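Local coordinates for protein oligogalacturonate-specific porin KdgM (Dickeya dadantii, PDB 4FQE) that forms a monomeric beta-barrel channel in the bacterial outer membrane that takes up oligogalacturonides and is required for full virulence, at residues Y170-W182 / W186-S196. Numbering follows the deposited sequence. Where two conformers were deposited one is given.
With C8E ((hydroxyethyloxy)tri(ethyloxy)octane), chain I.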
loop_
_atom_site.group_PDB
_atom_site.type_symbol
_atom_site.label_atom_id
_atom_site.label_comp_id
_atom_site.label_asym_id
_atom_site.label_seq_id
_atom_site.Cartn_x
_atom_site.Cartn_y
_atom_site.Cartn_z
ATOM N N TYR A 170 20.838 -2.079 4.219
ATOM C CA TYR A 170 19.432 -1.698 4.247
ATOM C C TYR A 170 19.085 -0.711 3.129
ATOM O O TYR A 170 19.955 0.019 2.633
ATOM C CB TYR A 170 19.106 -1.069 5.599
ATOM C CG TYR A 170 19.795 0.249 5.768
ATOM C CD1 TYR A 170 19.187 1.429 5.345
ATOM C CD2 TYR A 170 21.081 0.318 6.292
ATOM C CE1 TYR A 170 19.835 2.650 5.461
ATOM C CE2 TYR A 170 21.736 1.536 6.412
ATOM C CZ TYR A 170 21.110 2.694 5.996
ATOM O OH TYR A 170 21.745 3.909 6.126
ATOM N N ASP A 171 17.818 -0.671 2.744
ATOM C CA ASP A 171 17.343 0.328 1.775
ATOM C C ASP A 171 16.325 1.246 2.400
ATOM O O ASP A 171 15.471 0.809 3.170
ATOM C CB ASP A 171 16.687 -0.328 0.561
ATOM C CG ASP A 171 17.695 -0.957 -0.390
ATOM O OD1 ASP A 171 18.923 -0.682 -0.278
ATOM O OD2 ASP A 171 17.240 -1.741 -1.254
ATOM N N ILE A 172 16.400 2.522 2.048
ATOM C CA ILE A 172 15.387 3.460 2.470
ATOM C C ILE A 172 14.655 4.011 1.247
ATOM O O ILE A 172 15.269 4.358 0.232
ATOM C CB ILE A 172 15.978 4.582 3.353
ATOM C CG1 ILE A 172 16.337 4.012 4.730
ATOM C CG2 ILE A 172 14.981 5.711 3.536
ATOM C CD1 ILE A 172 17.186 4.945 5.558
ATOM N N THR A 173 13.342 4.100 1.371
ATOM C CA THR A 173 12.480 4.628 0.329
ATOM C C THR A 173 11.682 5.779 0.897
ATOM O O THR A 173 11.126 5.682 1.994
ATOM C CB THR A 173 11.516 3.547 -0.196
ATOM O OG1 THR A 173 12.286 2.546 -0.850
ATOM C CG2 THR A 173 10.536 4.121 -1.203
ATOM N N HIS A 174 11.636 6.861 0.140
ATOM C CA HIS A 174 10.774 8.003 0.419
ATOM C C HIS A 174 9.754 8.109 -0.680
ATOM O O HIS A 174 10.106 8.104 -1.881
ATOM C CB HIS A 174 11.588 9.266 0.454
ATOM C CG HIS A 174 12.659 9.304 1.528
ATOM N ND1 HIS A 174 12.398 9.676 2.793
ATOM C CD2 HIS A 174 14.030 9.077 1.460
ATOM C CE1 HIS A 174 13.539 9.633 3.524
ATOM N NE2 HIS A 174 14.539 9.275 2.702
ATOM N N ASN A 175 8.488 8.174 -0.318
ATOM C CA ASN A 175 7.439 8.255 -1.309
ATOM C C ASN A 175 6.402 9.312 -0.972
ATOM O O ASN A 175 6.017 9.474 0.210
ATOM C CB ASN A 175 6.782 6.880 -1.479
ATOM C CG ASN A 175 6.038 6.750 -2.790
ATOM O OD1 ASN A 175 6.650 6.649 -3.855
ATOM N ND2 ASN A 175 4.720 6.627 -2.706
ATOM N N VAL A 176 6.000 10.068 -1.996
ATOM C CA VAL A 176 4.901 11.024 -1.888
ATOM C C VAL A 176 3.768 10.688 -2.861
ATOM O O VAL A 176 3.979 10.520 -4.063
ATOM C CB VAL A 176 5.398 12.444 -2.174
ATOM C CG1 VAL A 176 4.273 13.440 -1.983
ATOM C CG2 VAL A 176 6.596 12.783 -1.295
ATOM N N LYS A 177 2.556 10.610 -2.339
ATOM C CA LYS A 177 1.390 10.242 -3.126
ATOM C C LYS A 177 0.391 11.368 -2.987
ATOM O O LYS A 177 0.178 11.904 -1.877
ATOM C CB LYS A 177 0.751 8.957 -2.600
ATOM C CG LYS A 177 -0.520 8.508 -3.327
ATOM C CD LYS A 177 -1.083 7.204 -2.717
ATOM C CE LYS A 177 -2.006 6.408 -3.624
ATOM N NZ LYS A 177 -2.684 5.243 -2.925
ATOM N N LEU A 178 -0.207 11.749 -4.111
ATOM C CA LEU A 178 -1.274 12.731 -4.105
ATOM C C LEU A 178 -2.492 12.127 -4.799
ATOM O O LEU A 178 -2.418 11.697 -5.944
ATOM C CB LEU A 178 -0.795 14.005 -4.830
ATOM C CG LEU A 178 -1.835 15.096 -5.064
ATOM C CD1 LEU A 178 -2.308 15.687 -3.728
ATOM C CD2 LEU A 178 -1.255 16.183 -5.953
ATOM N N SER A 179 -3.613 12.071 -4.098
ATOM C CA SER A 179 -4.822 11.492 -4.639
ATOM C C SER A 179 -5.952 12.532 -4.634
ATOM O O SER A 179 -5.981 13.421 -3.801
ATOM C CB SER A 179 -5.173 10.202 -3.840
ATOM O OG SER A 179 -5.911 10.497 -2.684
ATOM N N TYR A 180 -6.890 12.387 -5.559
ATOM C CA TYR A 180 -8.025 13.266 -5.664
ATOM C C TYR A 180 -9.286 12.443 -5.927
ATOM O O TYR A 180 -9.382 11.696 -6.909
ATOM C CB TYR A 180 -7.792 14.290 -6.782
ATOM C CG TYR A 180 -8.962 15.227 -7.024
ATOM C CD1 TYR A 180 -9.379 16.110 -6.043
ATOM C CD2 TYR A 180 -9.637 15.239 -8.237
ATOM C CE1 TYR A 180 -10.442 16.973 -6.258
ATOM C CE2 TYR A 180 -10.704 16.076 -8.443
ATOM C CZ TYR A 180 -11.093 16.953 -7.444
ATOM O OH TYR A 180 -12.149 17.795 -7.667
ATOM N N LYS A 181 -10.233 12.566 -5.003
ATOM C CA LYS A 181 -11.543 11.968 -5.111
ATOM C C LYS A 181 -12.352 12.805 -6.099
ATOM O O LYS A 181 -12.982 13.792 -5.738
ATOM C CB LYS A 181 -12.193 11.905 -3.707
ATOM C CG LYS A 181 -13.514 11.181 -3.663
ATOM C CD LYS A 181 -14.133 11.181 -2.278
ATOM C CE LYS A 181 -15.643 10.950 -2.323
ATOM N NZ LYS A 181 -16.336 12.058 -1.598
ATOM N N TRP A 182 -12.288 12.395 -7.368
ATOM C CA TRP A 182 -12.905 13.108 -8.464
ATOM C C TRP A 182 -14.409 13.040 -8.383
ATOM O O TRP A 182 -15.112 14.040 -8.607
ATOM C CB TRP A 182 -12.330 12.565 -9.797
ATOM C CG TRP A 182 -12.945 13.186 -11.022
ATOM C CD1 TRP A 182 -12.548 14.362 -11.684
ATOM C CD2 TRP A 182 -14.081 12.682 -11.799
ATOM N NE1 TRP A 182 -13.347 14.593 -12.769
ATOM C CE2 TRP A 182 -14.281 13.636 -12.899
ATOM C CE3 TRP A 182 -14.911 11.564 -11.719
ATOM C CZ2 TRP A 182 -15.286 13.457 -13.855
ATOM C CZ3 TRP A 182 -15.914 11.405 -12.685
ATOM C CH2 TRP A 182 -16.102 12.351 -13.716
ATOM N N TRP A 186 -14.493 7.522 -8.571
ATOM C CA TRP A 186 -13.154 7.584 -9.142
ATOM C C TRP A 186 -12.190 8.395 -8.335
ATOM O O TRP A 186 -12.451 9.575 -8.053
ATOM C CB TRP A 186 -13.201 8.185 -10.549
ATOM C CG TRP A 186 -14.031 7.408 -11.512
ATOM C CD1 TRP A 186 -15.342 7.651 -11.920
ATOM C CD2 TRP A 186 -13.617 6.187 -12.231
ATOM N NE1 TRP A 186 -15.751 6.671 -12.823
ATOM C CE2 TRP A 186 -14.753 5.792 -13.068
ATOM C CE3 TRP A 186 -12.448 5.448 -12.292
ATOM C CZ2 TRP A 186 -14.713 4.652 -13.871
ATOM C CZ3 TRP A 186 -12.401 4.336 -13.137
ATOM C CH2 TRP A 186 -13.514 3.936 -13.885
ATOM N N LYS A 187 -11.027 7.820 -8.057
ATOM C CA LYS A 187 -9.955 8.483 -7.294
ATOM C C LYS A 187 -8.642 8.280 -8.040
ATOM O O LYS A 187 -7.884 7.317 -7.766
ATOM C CB LYS A 187 -9.880 7.932 -5.832
ATOM C CG LYS A 187 -8.849 8.620 -4.920
ATOM C CD LYS A 187 -8.797 8.076 -3.490
ATOM C CE LYS A 187 -8.103 6.721 -3.348
ATOM N NZ LYS A 187 -8.024 6.231 -1.900
ATOM N N PRO A 188 -8.337 9.186 -8.992
ATOM C CA PRO A 188 -7.019 9.170 -9.605
ATOM C C PRO A 188 -5.939 9.629 -8.641
ATOM O O PRO A 188 -6.244 10.324 -7.692
ATOM C CB PRO A 188 -7.161 10.154 -10.767
ATOM C CG PRO A 188 -8.230 11.085 -10.362
ATOM C CD PRO A 188 -9.213 10.191 -9.624
ATOM N N TYR A 189 -4.706 9.174 -8.883
ATOM C CA TYR A 189 -3.580 9.521 -8.083
ATOM C C TYR A 189 -2.246 9.382 -8.784
ATOM O O TYR A 189 -2.120 8.700 -9.773
ATOM C CB TYR A 189 -3.583 8.683 -6.804
ATOM C CG TYR A 189 -3.398 7.194 -7.046
ATOM C CD1 TYR A 189 -4.479 6.344 -7.194
ATOM C CD2 TYR A 189 -2.132 6.652 -7.112
ATOM C CE1 TYR A 189 -4.295 4.975 -7.398
ATOM C CE2 TYR A 189 -1.928 5.308 -7.328
ATOM C CZ TYR A 189 -3.001 4.464 -7.461
ATOM O OH TYR A 189 -2.734 3.099 -7.696
ATOM N N VAL A 190 -1.258 10.062 -8.229
ATOM C CA VAL A 190 0.116 10.050 -8.694
ATOM C C VAL A 190 1.050 9.873 -7.497
ATOM O O VAL A 190 0.720 10.269 -6.355
ATOM C CB VAL A 190 0.483 11.335 -9.473
ATOM C CG1 VAL A 190 0.330 12.609 -8.642
ATOM C CG2 VAL A 190 1.913 11.237 -9.969
ATOM N N GLU A 191 2.186 9.223 -7.732
ATOM C CA GLU A 191 3.206 9.063 -6.701
ATOM C C GLU A 191 4.553 9.302 -7.290
ATOM O O GLU A 191 4.807 8.944 -8.432
ATOM C CB GLU A 191 3.201 7.644 -6.090
ATOM C CG GLU A 191 1.829 7.112 -5.710
ATOM C CD GLU A 191 1.845 5.672 -5.251
ATOM O OE1 GLU A 191 2.733 5.307 -4.423
ATOM O OE2 GLU A 191 0.944 4.907 -5.707
ATOM N N VAL A 192 5.424 9.908 -6.496
ATOM C CA VAL A 192 6.821 10.081 -6.882
ATOM C C VAL A 192 7.638 9.659 -5.695
ATOM O O VAL A 192 7.401 10.121 -4.555
ATOM C CB VAL A 192 7.147 11.525 -7.250
ATOM C CG1 VAL A 192 8.581 11.638 -7.763
ATOM C CG2 VAL A 192 6.131 11.999 -8.267
ATOM N N GLY A 193 8.583 8.770 -5.938
ATOM C CA GLY A 193 9.435 8.285 -4.872
ATOM C C GLY A 193 10.890 8.231 -5.219
ATOM O O GLY A 193 11.262 8.240 -6.376
ATOM N N ASN A 194 11.710 8.187 -4.188
ATOM C CA ASN A 194 13.128 7.949 -4.375
ATOM C C ASN A 194 13.514 6.669 -3.686
ATOM O O ASN A 194 13.233 6.452 -2.506
ATOM C CB ASN A 194 13.989 9.093 -3.856
ATOM C CG ASN A 194 13.956 10.315 -4.755
ATOM O OD1 ASN A 194 13.746 11.415 -4.267
ATOM N ND2 ASN A 194 14.194 10.138 -6.063
ATOM N N VAL A 195 14.159 5.809 -4.455
ATOM C CA VAL A 195 14.558 4.503 -3.970
ATOM C C VAL A 195 16.093 4.510 -3.900
ATOM O O VAL A 195 16.779 4.798 -4.907
ATOM C CB VAL A 195 13.937 3.414 -4.865
ATOM C CG1 VAL A 195 12.434 3.402 -4.661
ATOM C CG2 VAL A 195 14.229 3.670 -6.343
ATOM N N SER A 196 16.607 4.310 -2.675
ATOM C CA SER A 196 18.047 4.337 -2.371
ATOM C C SER A 196 18.569 3.048 -1.693
ATOM O O SER A 196 18.210 2.710 -0.540
ATOM C CB SER A 196 18.357 5.563 -1.518
ATOM O OG SER A 196 18.376 6.733 -2.341
HETATM C C1 C8E I . 0.846 16.930 6.373
HETATM C C2 C8E I . 2.059 16.057 6.108
HETATM C C3 C8E I . 1.901 15.150 4.882
HETATM C C4 C8E I . 2.478 15.775 3.609
HETATM C C5 C8E I . 3.936 15.403 3.340
HETATM C C6 C8E I . 4.261 15.440 1.845
HETATM C C7 C8E I . 5.638 16.014 1.524
HETATM C C8 C8E I . 6.740 15.221 2.217
HETATM O O9 C8E I . 7.967 15.305 1.484
HETATM C C10 C8E I . 9.046 14.586 2.088
HETATM C C11 C8E I . 9.577 13.616 1.049
HETATM O O12 C8E I . 11.000 13.623 1.050
HETATM C C13 C8E I . 11.493 13.137 -0.194
HETATM C C14 C8E I . 13.007 13.128 -0.149
HETATM O O15 C8E I . 13.498 12.824 -1.460
HETATM C C16 C8E I . 14.641 11.981 -1.406
HETATM C C17 C8E I . 15.835 12.702 -1.997
HETATM O O18 C8E I . 16.781 11.713 -2.411
HETATM C C19 C8E I . 17.916 12.301 -3.052
HETATM C C20 C8E I . 17.675 12.343 -4.556
HETATM O O21 C8E I . 18.249 11.192 -5.191
HETATM O O HOH W 1 -5.556 8.049 -1.453
#
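Lys177 reaches diagonally across to Tyr189: with CG anti to the backbone N (chi1 178°), its extended chain carries the methylene CE over the ring face, a CH-pi contact 3.5 Å from Tyr189 CD2. Beyond it, NZ makes a cation-pi contact over that face, a reach that suits lysine; Tyr189 OH is hydrogen-bonded to Asp4. Next in line, Asn175 ND2 donates to the anti lone pair of Glu191 OE1 at 2.9 Å, amide and carboxylate planes 78° apart. From neighbouring strand 205-215, Arg209 forms a salt bridge to the same OE1 and Arg207 hydrogen-bonds to Asn175 OD1. Gly193, with no CB to run into Asn175 OD1, lets that oxygen lie 3.4 Å from its CA. A water accepting from Lys187 NZ links this long chain to the short Ser179 hydroxyl. Strands 171-180 and 186-195 form an antiparallel hairpin in the closed 12-stranded porin barrel; N-H...O=C hydrogen bonds run both ways in pairs such as Val176 with Val192 (N to O 2.9 Å). Alternation sends Asn175, Lys177, Ser179, Tyr189 and Glu191 to the channel side and Val176, Leu178, Val190 and Val192 outward, where apolar groups suit lipid. His174 also faces outward, ND1 hydrogen-bonded to Tyr150 OH and one ring face covered by detergent C8E. Near the turn, Trp182 CZ3 meets Trp186 CD1 obliquely at 3.9 Å; Trp186 touches a second C8E, consistent with tryptophan's frequent place at the membrane interface of such barrels.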